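Local coordinates for 4-hydroxybenzoyl-CoA thioesterase (Pseudomonas sp. CBS3, PDB 1LO7), which hydrolyses 4-hydroxybenzoyl-CoA to 4-hydroxybenzoate and coenzyme A, the last step in the conversion of 4-chlorobenzoate to 4-hydroxybenzoate, at residues I56-C70 with Q108-N122. Numbering follows the deposited sequence. Where two conformers were deposited one is given.
Sequences IVGTPIVSCNASFVC and QLVMRADEIRVFAMN. With 4CO (4-hydroxyphenacyl coenzyme A), chain B; EDO (1,2-ethanediol), chain D; EDO (1,2-ethanediol), chain C.
R117 sets CG anti to its carbonyl carbon, beside the backbone N (chi1 -73°), and stays extended from CG to NE, which carries the guanidinium to T59 and E115. It crosses T59 at about a right angle, its NH1 donating to T59 O at 2.9 Å, in the guanidinium plane. NE and NH2 grip a single carboxylate oxygen, E115 OE1, side-on, each at 2.8 Å and both from one face; H96 also binds that oxygen, and D32 forms a salt bridge with NH2. These bonds fix the guanidinium beside the ligand's hydroxyphenacyl ring, whose C6B lies 3.6 Å from R117 NH1. A leucine at R117 would probably leave the buried E115 carboxylate without its charge mate and T59 O without this donor. T59 has two further contacts: CG2 sits over one face of the F119 ring, 3.6 Å from its centroid, and T59 N donates to the ligand hydroxyl O2B at 2.8 Å. V62 N and S63 N both donate to I116 O, a classic beta bulge, and V62 CG2 packs on I116 CG2 at 3.7 Å, both side chains lying against the adenine. Beyond it, F68 lies beside M111, and S63, C64, A66 and S67 pair with an antiparallel strand of the second subunit. An antiparallel sheet curled round a long helix, here 25-41, touched by A113, E115 and R117, is the hot dog fold.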
loop_
_atom_site.group_PDB
_atom_site.type_symbol
_atom_site.label_atom_id
_atom_site.label_comp_id
_atom_site.label_asym_id
_atom_site.label_seq_id
_atom_site.Cartn_x
_atom_site.Cartn_y
_atom_site.Cartn_z
ATOM N N ILE A 56 21.241 14.133 6.890
ATOM C CA ILE A 56 20.420 13.050 7.448
ATOM C C ILE A 56 19.170 12.817 6.652
ATOM O O ILE A 56 18.360 13.714 6.524
ATOM C CB ILE A 56 20.211 13.250 8.951
ATOM C CG1 ILE A 56 21.607 13.194 9.651
ATOM C CG2 ILE A 56 19.241 12.228 9.555
ATOM C CD1 ILE A 56 21.533 13.509 11.146
ATOM N N VAL A 57 19.032 11.609 6.091
ATOM C CA VAL A 57 17.859 11.337 5.249
ATOM C C VAL A 57 16.679 10.740 6.001
ATOM O O VAL A 57 15.549 10.643 5.481
ATOM C CB VAL A 57 18.244 10.413 4.066
ATOM C CG1 VAL A 57 19.341 11.033 3.238
ATOM C CG2 VAL A 57 18.674 9.032 4.549
ATOM N N GLY A 58 16.952 10.302 7.208
ATOM C CA GLY A 58 15.908 9.682 7.976
ATOM C C GLY A 58 16.530 8.581 8.836
ATOM O O GLY A 58 17.747 8.602 9.095
ATOM N N THR A 59 15.669 7.630 9.286
ATOM C CA THR A 59 16.103 6.524 10.147
ATOM C C THR A 59 15.680 5.163 9.584
ATOM O O THR A 59 14.714 4.548 10.032
ATOM C CB THR A 59 15.536 6.690 11.578
ATOM O OG1 THR A 59 14.116 6.696 11.491
ATOM C CG2 THR A 59 16.028 7.993 12.160
ATOM N N PRO A 60 16.387 4.698 8.569
ATOM C CA PRO A 60 16.061 3.413 7.974
ATOM C C PRO A 60 16.188 2.296 9.010
ATOM O O PRO A 60 16.966 2.362 9.980
ATOM C CB PRO A 60 17.089 3.156 6.865
ATOM C CG PRO A 60 18.131 4.246 6.987
ATOM C CD PRO A 60 17.613 5.286 7.990
ATOM N N ILE A 61 15.384 1.239 8.784
ATOM C CA ILE A 61 15.341 0.061 9.659
ATOM C C ILE A 61 16.338 -0.986 9.250
ATOM O O ILE A 61 16.510 -1.204 8.063
ATOM C CB ILE A 61 13.908 -0.490 9.659
ATOM C CG1 ILE A 61 13.664 -1.572 10.732
ATOM C CG2 ILE A 61 13.495 -0.949 8.251
ATOM C CD1 ILE A 61 12.182 -1.725 11.124
ATOM N N VAL A 62 16.997 -1.582 10.262
ATOM C CA VAL A 62 17.989 -2.639 10.051
ATOM C C VAL A 62 17.509 -3.985 10.601
ATOM O O VAL A 62 17.946 -5.058 10.174
ATOM C CB VAL A 62 19.402 -2.333 10.522
ATOM C CG1 VAL A 62 19.899 -1.098 9.760
ATOM C CG2 VAL A 62 19.460 -1.979 12.010
ATOM N N SER A 63 16.594 -3.942 11.553
ATOM C CA SER A 63 16.114 -5.189 12.102
ATOM C C SER A 63 14.767 -5.027 12.770
ATOM O O SER A 63 14.419 -3.947 13.222
ATOM C CB SER A 63 17.133 -5.689 13.112
ATOM O OG SER A 63 16.693 -6.925 13.636
ATOM N N CYS A 64 13.983 -6.076 12.860
ATOM C CA CYS A 64 12.703 -5.926 13.543
ATOM C C CYS A 64 12.260 -7.229 14.216
ATOM O O CYS A 64 12.457 -8.309 13.694
ATOM C CB CYS A 64 11.538 -5.531 12.610
ATOM S SG CYS A 64 9.967 -5.292 13.556
ATOM N N ASN A 65 11.633 -7.125 15.369
ATOM C CA ASN A 65 11.092 -8.292 16.040
ATOM C C ASN A 65 9.688 -7.886 16.387
ATOM O O ASN A 65 9.488 -6.981 17.186
ATOM C CB ASN A 65 11.875 -8.728 17.315
ATOM C CG ASN A 65 11.261 -9.979 17.932
ATOM O OD1 ASN A 65 10.071 -10.307 17.759
ATOM N ND2 ASN A 65 12.098 -10.699 18.665
ATOM N N ALA A 66 8.725 -8.542 15.785
ATOM C CA ALA A 66 7.336 -8.238 15.989
ATOM C C ALA A 66 6.508 -9.461 16.394
ATOM O O ALA A 66 6.771 -10.588 15.995
ATOM C CB ALA A 66 6.773 -7.742 14.656
ATOM N N SER A 67 5.472 -9.185 17.168
ATOM C CA SER A 67 4.530 -10.215 17.584
ATOM C C SER A 67 3.123 -9.692 17.417
ATOM O O SER A 67 2.832 -8.533 17.705
ATOM C CB SER A 67 4.802 -10.686 18.997
ATOM O OG SER A 67 6.133 -11.166 19.061
ATOM N N PHE A 68 2.217 -10.541 16.922
ATOM C CA PHE A 68 0.807 -10.194 16.672
ATOM C C PHE A 68 -0.028 -10.994 17.638
ATOM O O PHE A 68 -0.151 -12.218 17.535
ATOM C CB PHE A 68 0.453 -10.491 15.204
ATOM C CG PHE A 68 1.408 -9.817 14.264
ATOM C CD1 PHE A 68 2.589 -10.446 13.862
ATOM C CD2 PHE A 68 1.144 -8.533 13.777
ATOM C CE1 PHE A 68 3.481 -9.829 12.974
ATOM C CE2 PHE A 68 2.040 -7.892 12.907
ATOM C CZ PHE A 68 3.207 -8.545 12.487
ATOM N N VAL A 69 -0.584 -10.269 18.597
ATOM C CA VAL A 69 -1.321 -10.860 19.695
ATOM C C VAL A 69 -2.793 -11.180 19.502
ATOM O O VAL A 69 -3.299 -12.231 19.912
ATOM C CB VAL A 69 -1.025 -10.019 20.929
ATOM C CG1 VAL A 69 -1.669 -10.714 22.095
ATOM C CG2 VAL A 69 0.490 -9.932 21.139
ATOM N N CYS A 70 -3.498 -10.241 18.867
ATOM C CA CYS A 70 -4.903 -10.424 18.565
ATOM C C CYS A 70 -5.216 -9.651 17.291
ATOM O O CYS A 70 -4.427 -8.843 16.829
ATOM C CB CYS A 70 -5.887 -10.116 19.699
ATOM S SG CYS A 70 -5.969 -8.355 19.971
ATOM N N GLN A 108 -6.896 -3.916 25.159
ATOM C CA GLN A 108 -6.285 -5.143 24.659
ATOM C C GLN A 108 -4.999 -4.921 23.843
ATOM O O GLN A 108 -4.969 -4.089 22.944
ATOM C CB GLN A 108 -7.275 -5.918 23.787
ATOM C CG GLN A 108 -8.661 -6.025 24.438
ATOM C CD GLN A 108 -9.645 -6.750 23.549
ATOM O OE1 GLN A 108 -9.264 -7.245 22.477
ATOM N NE2 GLN A 108 -10.909 -6.769 23.970
ATOM N N LEU A 109 -3.939 -5.687 24.124
ATOM C CA LEU A 109 -2.724 -5.536 23.339
ATOM C C LEU A 109 -3.002 -6.206 22.010
ATOM O O LEU A 109 -3.518 -7.325 21.979
ATOM C CB LEU A 109 -1.557 -6.213 24.096
ATOM C CG LEU A 109 -0.282 -6.364 23.292
ATOM C CD1 LEU A 109 0.383 -5.007 23.111
ATOM C CD2 LEU A 109 0.683 -7.300 24.023
ATOM N N VAL A 110 -2.713 -5.524 20.898
ATOM C CA VAL A 110 -2.942 -6.049 19.548
ATOM C C VAL A 110 -1.659 -6.583 18.932
ATOM O O VAL A 110 -1.579 -7.712 18.423
ATOM C CB VAL A 110 -3.617 -5.007 18.611
ATOM C CG1 VAL A 110 -3.644 -5.519 17.184
ATOM C CG2 VAL A 110 -5.053 -4.756 19.045
ATOM N N MET A 111 -0.624 -5.739 18.969
ATOM C CA MET A 111 0.657 -6.162 18.435
ATOM C C MET A 111 1.783 -5.335 19.041
ATOM O O MET A 111 1.552 -4.287 19.658
ATOM C CB MET A 111 0.707 -6.230 16.882
ATOM C CG MET A 111 0.698 -4.892 16.178
ATOM S SD MET A 111 2.334 -4.180 15.905
ATOM C CE MET A 111 3.258 -5.265 14.783
ATOM N N ARG A 112 2.996 -5.822 18.884
ATOM C CA ARG A 112 4.131 -5.078 19.420
ATOM C C ARG A 112 5.337 -5.296 18.528
ATOM O O ARG A 112 5.465 -6.356 17.900
ATOM C CB ARG A 112 4.457 -5.535 20.849
ATOM C CG ARG A 112 5.697 -4.815 21.408
ATOM C CD ARG A 112 5.912 -4.993 22.930
ATOM N NE ARG A 112 5.012 -4.229 23.832
ATOM C CZ ARG A 112 4.210 -4.744 24.795
ATOM N NH1 ARG A 112 4.146 -6.048 25.067
ATOM N NH2 ARG A 112 3.482 -3.898 25.519
ATOM N N ALA A 113 6.227 -4.293 18.458
ATOM C CA ALA A 113 7.398 -4.501 17.657
ATOM C C ALA A 113 8.582 -3.714 18.236
ATOM O O ALA A 113 8.399 -2.595 18.726
ATOM C CB ALA A 113 7.190 -4.048 16.201
ATOM N N ASP A 114 9.765 -4.334 18.186
ATOM C CA ASP A 114 10.992 -3.694 18.596
ATOM C C ASP A 114 11.733 -3.532 17.283
ATOM O O ASP A 114 12.144 -4.523 16.647
ATOM C CB ASP A 114 11.845 -4.527 19.531
ATOM C CG ASP A 114 11.312 -4.431 20.922
ATOM O OD1 ASP A 114 10.530 -3.585 21.267
ATOM O OD2 ASP A 114 11.768 -5.342 21.727
ATOM N N GLU A 115 11.891 -2.275 16.860
ATOM C CA GLU A 115 12.587 -1.947 15.623
ATOM C C GLU A 115 13.982 -1.445 15.924
ATOM O O GLU A 115 14.153 -0.655 16.851
ATOM C CB GLU A 115 11.856 -0.804 14.834
ATOM C CG GLU A 115 10.435 -1.197 14.367
ATOM C CD GLU A 115 9.804 -0.073 13.592
ATOM O OE1 GLU A 115 9.976 1.090 13.854
ATOM O OE2 GLU A 115 9.015 -0.478 12.624
ATOM N N ILE A 116 14.936 -1.881 15.126
ATOM C CA ILE A 116 16.290 -1.399 15.290
ATOM C C ILE A 116 16.542 -0.510 14.082
ATOM O O ILE A 116 16.453 -0.956 12.944
ATOM C CB ILE A 116 17.350 -2.477 15.413
ATOM C CG1 ILE A 116 16.989 -3.409 16.609
ATOM C CG2 ILE A 116 18.706 -1.772 15.592
ATOM C CD1 ILE A 116 18.103 -4.389 17.005
ATOM N N ARG A 117 16.815 0.774 14.323
ATOM C CA ARG A 117 17.043 1.685 13.228
ATOM C C ARG A 117 18.338 2.454 13.432
ATOM O O ARG A 117 19.014 2.353 14.486
ATOM C CB ARG A 117 15.885 2.692 13.203
ATOM C CG ARG A 117 14.542 2.116 12.698
ATOM C CD ARG A 117 13.412 3.097 12.965
ATOM N NE ARG A 117 12.056 2.609 12.644
ATOM C CZ ARG A 117 11.429 2.873 11.496
ATOM N NH1 ARG A 117 11.997 3.576 10.489
ATOM N NH2 ARG A 117 10.182 2.410 11.366
ATOM N N VAL A 118 18.673 3.244 12.418
ATOM C CA VAL A 118 19.877 4.071 12.491
ATOM C C VAL A 118 19.605 5.339 11.779
ATOM O O VAL A 118 18.758 5.372 10.889
ATOM C CB VAL A 118 21.030 3.441 11.756
ATOM C CG1 VAL A 118 21.407 2.109 12.380
ATOM C CG2 VAL A 118 20.745 3.317 10.258
ATOM N N PHE A 119 20.328 6.397 12.182
ATOM C CA PHE A 119 20.250 7.688 11.498
ATOM C C PHE A 119 21.165 7.493 10.318
ATOM O O PHE A 119 22.201 6.892 10.467
ATOM C CB PHE A 119 20.709 8.876 12.335
ATOM C CG PHE A 119 19.600 9.297 13.272
ATOM C CD1 PHE A 119 18.636 10.220 12.876
ATOM C CD2 PHE A 119 19.513 8.738 14.547
ATOM C CE1 PHE A 119 17.633 10.617 13.754
ATOM C CE2 PHE A 119 18.506 9.124 15.432
ATOM C CZ PHE A 119 17.555 10.059 15.023
ATOM N N ALA A 120 20.776 7.942 9.131
ATOM C CA ALA A 120 21.663 7.683 8.033
ATOM C C ALA A 120 21.729 8.824 7.056
ATOM O O ALA A 120 20.930 9.745 7.079
ATOM C CB ALA A 120 21.189 6.444 7.259
ATOM N N MET A 121 22.705 8.678 6.163
ATOM C CA MET A 121 22.933 9.623 5.105
ATOM C C MET A 121 23.019 8.861 3.832
ATOM O O MET A 121 23.287 7.675 3.858
ATOM C CB MET A 121 24.137 10.479 5.429
ATOM C CG MET A 121 23.664 11.338 6.582
ATOM S SD MET A 121 24.864 12.562 6.957
ATOM C CE MET A 121 26.269 11.579 6.366
ATOM N N ASN A 122 22.764 9.536 2.727
ATOM C CA ASN A 122 22.879 8.936 1.400
ATOM C C ASN A 122 24.139 9.541 0.779
ATOM O O ASN A 122 24.151 10.723 0.491
ATOM C CB ASN A 122 21.691 9.161 0.442
ATOM C CG ASN A 122 20.679 8.049 0.615
ATOM O OD1 ASN A 122 21.033 6.890 0.905
ATOM N ND2 ASN A 122 19.413 8.412 0.461
HETATM N N1A 4CO B . 20.551 -6.332 14.006
HETATM C C2A 4CO B . 20.957 -5.421 14.942
HETATM N N3A 4CO B . 21.665 -4.340 14.745
HETATM C C4A 4CO B . 21.973 -4.164 13.442
HETATM C C5A 4CO B . 21.644 -5.006 12.394
HETATM C C6A 4CO B . 20.883 -6.143 12.705
HETATM N N6A 4CO B . 20.498 -7.014 11.796
HETATM N N7A 4CO B . 22.147 -4.522 11.189
HETATM C C8A 4CO B . 22.790 -3.397 11.525
HETATM N N9A 4CO B . 22.734 -3.150 12.872
HETATM C C1D 4CO B . 23.390 -2.074 13.621
HETATM C C2D 4CO B . 24.900 -2.277 13.694
HETATM O O2D 4CO B . 25.258 -3.232 14.695
HETATM C C3D 4CO B . 25.317 -0.879 14.117
HETATM O O3D 4CO B . 24.864 -0.606 15.419
HETATM P P3D 4CO B . 25.813 0.000 16.528
HETATM O O7A 4CO B . 26.545 -1.112 17.097
HETATM O O8A 4CO B . 26.706 0.999 15.933
HETATM O O9A 4CO B . 24.897 0.669 17.589
HETATM C C4D 4CO B . 24.418 -0.070 13.187
HETATM O O4D 4CO B . 23.290 -0.938 12.858
HETATM C C5D 4CO B . 25.048 0.519 11.960
HETATM O O5D 4CO B . 25.380 -0.561 11.084
HETATM P P1A 4CO B . 26.833 -0.594 10.448
HETATM O O1A 4CO B . 26.884 -1.918 9.809
HETATM O O2A 4CO B . 27.873 -0.399 11.432
HETATM O O3A 4CO B . 26.973 0.543 9.445
HETATM P P2A 4CO B . 26.682 0.606 7.869
HETATM O O4A 4CO B . 26.807 2.030 7.490
HETATM O O5A 4CO B . 27.708 -0.177 7.181
HETATM O O6A 4CO B . 25.291 -0.158 7.434
HETATM C CBP 4CO B . 23.128 0.309 6.677
HETATM C CCP 4CO B . 24.086 0.419 7.865
HETATM C CDP 4CO B . 23.699 1.014 5.434
HETATM C CEP 4CO B . 21.757 0.848 7.064
HETATM C CAP 4CO B . 23.047 -1.137 6.162
HETATM O OAP 4CO B . 22.639 -2.014 7.214
HETATM C C9P 4CO B . 21.881 -1.304 5.188
HETATM O O9P 4CO B . 21.894 -0.735 4.117
HETATM N N8P 4CO B . 20.740 -2.077 5.639
HETATM C C7P 4CO B . 19.596 -1.970 4.727
HETATM C C6P 4CO B . 18.651 -0.826 5.122
HETATM C C5P 4CO B . 17.325 -1.001 4.374
HETATM O O5P 4CO B . 17.262 -1.073 3.151
HETATM N N4P 4CO B . 16.184 -1.044 5.258
HETATM C C3P 4CO B . 14.908 -1.331 4.618
HETATM C C2P 4CO B . 14.382 -0.137 3.867
HETATM S S1P 4CO B . 14.737 1.444 4.634
HETATM O O1B 4CO B . 11.581 2.229 4.932
HETATM C C1B 4CO B . 12.557 2.948 4.808
HETATM C C2B 4CO B . 12.717 4.113 5.686
HETATM C C3B 4CO B . 13.850 4.947 5.519
HETATM C C4B 4CO B . 14.003 6.069 6.331
HETATM C C5B 4CO B . 13.016 6.377 7.290
HETATM O O2B 4CO B . 13.120 7.544 8.076
HETATM C C6B 4CO B . 11.896 5.517 7.464
HETATM C C7B 4CO B . 11.745 4.376 6.652
HETATM C CB 4CO B . 13.613 2.642 3.812
HETATM C C1 EDO D . 8.388 -7.757 21.614
HETATM O O1 EDO D . 8.188 -8.996 22.280
HETATM C C2 EDO D . 8.020 -7.904 20.159
HETATM O O2 EDO D . 8.035 -9.273 19.773
HETATM C C1 EDO C . -1.362 -14.423 21.336
HETATM O O1 EDO C . -2.762 -14.520 21.298
HETATM C C2 EDO C . -0.690 -15.746 20.995
HETATM O O2 EDO C . -1.579 -16.684 20.394
#